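Long-range contact in peroxide stress regulator PerR, FUR family (Streptococcus pyogenes, PDB 4LMY), which probably binds DNA as a metal-dependent repressor of the Fur family that regulates the response to peroxide stress: residues 38-47 with 88-96. Residues are numbered along the deposited sequence; the frame is centred on the assembly and turned at random.
Sequences MIQSTEHPSA and LTTYYDFMG
In the winged-helix DNA-binding domain expected of a Fur-family regulator, Tyr92 of wing strand 91-94 meets Pro45 in the turn joining helices 29-40 and 47-54. Tyr92 N donates a fairly straight hydrogen bond to Pro45 O at 2.9 Å, the donor tilted 34° from the carbonyl plane. The same carbonyl oxygen lies in the plane of the Tyr92 ring, at its edge, 3.5 Å from Tyr92 CD2. On the residue before Pro45, His44 CA makes a CA-H...O contact with Tyr92 O (3.2 Å). Just past Pro45, Ser46 OG caps helix 47-54 by hydrogen bonding to Lys49 N, and a water links Ala47 N to Thr90 O. Strand 79-82 pairs with the other edge of strand 91-94, completing the two-stranded hairpin of the wing. At the far end, Phe94 turns its CG anti to the backbone N (chi1 -171°), which turns one ring face to Ile39, whose CG1 sits over its centre as a CH-pi contact, 3.4 Å from the centroid. Helix 12-22 also packs on both residues. Met38, bent at chi2 and chi3, brings CE to 3.8 Å from Tyr92 CB, while His44 ND1 lies 3.2 Å from Asp93 CB, ring and carboxylate planes 41° apart.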
loop_
_atom_site.group_PDB
_atom_site.type_symbol
_atom_site.label_atom_id
_atom_site.label_comp_id
_atom_site.label_asym_id
_atom_site.label_seq_id
_atom_site.Cartn_x
_atom_site.Cartn_y
_atom_site.Cartn_z
ATOM N N MET B 38 17.017 -10.074 -1.900
ATOM C CA MET B 38 16.148 -9.720 -3.017
ATOM C C MET B 38 15.003 -8.816 -2.577
ATOM O O MET B 38 14.624 -7.886 -3.290
ATOM C CB MET B 38 15.599 -10.977 -3.696
ATOM C CG MET B 38 16.652 -11.794 -4.433
ATOM S SD MET B 38 17.556 -10.808 -5.641
ATOM C CE MET B 38 16.225 -10.320 -6.736
ATOM N N ILE B 39 14.457 -9.095 -1.397
ATOM C CA ILE B 39 13.385 -8.281 -0.833
ATOM C C ILE B 39 13.857 -6.857 -0.561
ATOM O O ILE B 39 13.147 -5.890 -0.847
ATOM C CB ILE B 39 12.836 -8.908 0.467
ATOM C CG1 ILE B 39 12.042 -10.170 0.141
ATOM C CG2 ILE B 39 11.956 -7.916 1.224
ATOM C CD1 ILE B 39 11.566 -10.912 1.350
ATOM N N GLN B 40 15.065 -6.730 -0.022
ATOM C CA GLN B 40 15.603 -5.425 0.344
ATOM C C GLN B 40 16.184 -4.666 -0.844
ATOM O O GLN B 40 16.364 -3.450 -0.776
ATOM C CB GLN B 40 16.672 -5.566 1.429
ATOM C CG GLN B 40 16.152 -6.091 2.753
ATOM C CD GLN B 40 17.088 -5.783 3.904
ATOM O OE1 GLN B 40 18.234 -5.384 3.698
ATOM N NE2 GLN B 40 16.600 -5.958 5.125
ATOM N N SER B 41 16.482 -5.380 -1.926
ATOM C CA SER B 41 17.141 -4.766 -3.075
ATOM C C SER B 41 16.291 -3.680 -3.730
ATOM O O SER B 41 15.137 -3.906 -4.095
ATOM C CB SER B 41 17.549 -5.818 -4.108
ATOM O OG SER B 41 18.371 -5.238 -5.109
ATOM N N THR B 42 16.884 -2.500 -3.873
ATOM C CA THR B 42 16.201 -1.353 -4.452
ATOM C C THR B 42 16.632 -1.164 -5.895
ATOM O O THR B 42 16.611 -0.057 -6.434
ATOM C CB THR B 42 16.506 -0.086 -3.658
ATOM O OG1 THR B 42 17.924 0.107 -3.595
ATOM C CG2 THR B 42 15.963 -0.225 -2.252
ATOM N N GLU B 43 17.034 -2.269 -6.506
ATOM C CA GLU B 43 17.395 -2.300 -7.910
ATOM C C GLU B 43 17.080 -3.692 -8.427
ATOM O O GLU B 43 16.425 -4.480 -7.746
ATOM C CB GLU B 43 18.877 -1.970 -8.090
ATOM C CG GLU B 43 19.773 -2.579 -7.026
ATOM C CD GLU B 43 21.240 -2.288 -7.260
ATOM O OE1 GLU B 43 21.579 -1.133 -7.590
ATOM O OE2 GLU B 43 22.055 -3.221 -7.116
ATOM N N HIS B 44 17.545 -3.995 -9.630
ATOM C CA HIS B 44 17.281 -5.291 -10.231
ATOM C C HIS B 44 18.614 -5.966 -10.520
ATOM O O HIS B 44 19.142 -5.860 -11.625
ATOM C CB HIS B 44 16.445 -5.121 -11.499
ATOM C CG HIS B 44 15.228 -4.269 -11.305
ATOM N ND1 HIS B 44 13.948 -4.774 -11.355
ATOM C CD2 HIS B 44 15.099 -2.945 -11.047
ATOM C CE1 HIS B 44 13.081 -3.799 -11.142
ATOM N NE2 HIS B 44 13.754 -2.679 -10.953
ATOM N N PRO B 45 19.168 -6.652 -9.509
ATOM C CA PRO B 45 20.530 -7.187 -9.585
ATOM C C PRO B 45 20.658 -8.380 -10.520
ATOM O O PRO B 45 19.717 -9.153 -10.696
ATOM C CB PRO B 45 20.807 -7.624 -8.144
ATOM C CG PRO B 45 19.468 -7.973 -7.607
ATOM C CD PRO B 45 18.523 -6.976 -8.225
ATOM N N SER B 46 21.835 -8.513 -11.119
ATOM C CA SER B 46 22.172 -9.698 -11.888
ATOM C C SER B 46 22.563 -10.804 -10.918
ATOM O O SER B 46 22.714 -10.560 -9.720
ATOM C CB SER B 46 23.345 -9.400 -12.816
ATOM O OG SER B 46 24.503 -9.093 -12.060
ATOM N N ALA B 47 22.733 -12.016 -11.434
ATOM C CA ALA B 47 23.180 -13.130 -10.609
ATOM C C ALA B 47 24.567 -12.850 -10.044
ATOM O O ALA B 47 24.864 -13.204 -8.903
ATOM C CB ALA B 47 23.186 -14.419 -11.415
ATOM N N LEU B 88 22.299 -8.690 -22.792
ATOM C CA LEU B 88 21.927 -10.094 -22.634
ATOM C C LEU B 88 21.870 -10.520 -21.171
ATOM O O LEU B 88 21.415 -11.621 -20.859
ATOM C CB LEU B 88 22.895 -11.013 -23.387
ATOM C CG LEU B 88 22.828 -11.082 -24.914
ATOM C CD1 LEU B 88 23.541 -12.335 -25.411
ATOM C CD2 LEU B 88 21.388 -11.038 -25.406
ATOM N N THR B 89 22.340 -9.655 -20.279
ATOM C CA THR B 89 22.345 -9.967 -18.854
ATOM C C THR B 89 20.928 -10.048 -18.298
ATOM O O THR B 89 20.116 -9.149 -18.506
ATOM C CB THR B 89 23.144 -8.926 -18.043
ATOM O OG1 THR B 89 24.506 -8.914 -18.486
ATOM C CG2 THR B 89 23.104 -9.260 -16.556
ATOM N N THR B 90 20.634 -11.138 -17.597
ATOM C CA THR B 90 19.349 -11.277 -16.932
ATOM C C THR B 90 19.391 -10.559 -15.593
ATOM O O THR B 90 20.314 -10.753 -14.801
ATOM C CB THR B 90 18.986 -12.752 -16.702
ATOM O OG1 THR B 90 18.885 -13.423 -17.964
ATOM C CG2 THR B 90 17.659 -12.867 -15.962
ATOM N N TYR B 91 18.396 -9.713 -15.352
ATOM C CA TYR B 91 18.282 -9.022 -14.079
ATOM C C TYR B 91 17.063 -9.533 -13.330
ATOM O O TYR B 91 16.070 -9.931 -13.938
ATOM C CB TYR B 91 18.212 -7.511 -14.291
ATOM C CG TYR B 91 19.434 -6.964 -14.987
ATOM C CD1 TYR B 91 20.618 -6.755 -14.290
ATOM C CD2 TYR B 91 19.411 -6.669 -16.345
ATOM C CE1 TYR B 91 21.742 -6.265 -14.921
ATOM C CE2 TYR B 91 20.530 -6.174 -16.985
ATOM C CZ TYR B 91 21.693 -5.975 -16.268
ATOM O OH TYR B 91 22.811 -5.484 -16.899
ATOM N N TYR B 92 17.148 -9.530 -12.006
ATOM C CA TYR B 92 16.120 -10.146 -11.181
ATOM C C TYR B 92 15.457 -9.131 -10.260
ATOM O O TYR B 92 16.100 -8.203 -9.779
ATOM C CB TYR B 92 16.720 -11.295 -10.368
ATOM C CG TYR B 92 17.323 -12.385 -11.225
ATOM C CD1 TYR B 92 16.588 -13.510 -11.571
ATOM C CD2 TYR B 92 18.626 -12.285 -11.699
ATOM C CE1 TYR B 92 17.133 -14.507 -12.357
ATOM C CE2 TYR B 92 19.179 -13.274 -12.489
ATOM C CZ TYR B 92 18.429 -14.384 -12.813
ATOM O OH TYR B 92 18.976 -15.375 -13.597
ATOM N N ASP B 93 14.164 -9.315 -10.021
ATOM C CA ASP B 93 13.413 -8.411 -9.163
ATOM C C ASP B 93 12.430 -9.181 -8.298
ATOM O O ASP B 93 11.643 -9.980 -8.801
ATOM C CB ASP B 93 12.652 -7.387 -10.004
ATOM C CG ASP B 93 11.955 -6.342 -9.157
ATOM O OD1 ASP B 93 12.606 -5.783 -8.248
ATOM O OD2 ASP B 93 10.758 -6.083 -9.395
ATOM N N PHE B 94 12.475 -8.936 -6.993
ATOM C CA PHE B 94 11.528 -9.558 -6.079
ATOM C C PHE B 94 10.186 -8.838 -6.167
ATOM O O PHE B 94 10.127 -7.613 -6.062
ATOM C CB PHE B 94 12.059 -9.516 -4.644
ATOM C CG PHE B 94 11.246 -10.328 -3.676
ATOM C CD1 PHE B 94 11.577 -11.646 -3.407
ATOM C CD2 PHE B 94 10.145 -9.776 -3.041
ATOM C CE1 PHE B 94 10.828 -12.395 -2.521
ATOM C CE2 PHE B 94 9.393 -10.522 -2.156
ATOM C CZ PHE B 94 9.736 -11.832 -1.894
ATOM N N MET B 95 9.111 -9.596 -6.365
ATOM C CA MET B 95 7.772 -9.011 -6.411
ATOM C C MET B 95 6.754 -9.840 -5.622
ATOM O O MET B 95 5.546 -9.621 -5.720
ATOM C CB MET B 95 7.319 -8.777 -7.863
ATOM C CG MET B 95 6.605 -9.941 -8.550
ATOM S SD MET B 95 7.516 -11.494 -8.556
ATOM C CE MET B 95 7.283 -12.011 -10.255
ATOM N N GLY B 96 7.261 -10.773 -4.819
ATOM C CA GLY B 96 6.424 -11.644 -4.013
ATOM C C GLY B 96 5.433 -10.912 -3.125
ATOM O O GLY B 96 5.706 -9.820 -2.629
HETATM O O HOH W 1 22.364 -12.500 -14.291
#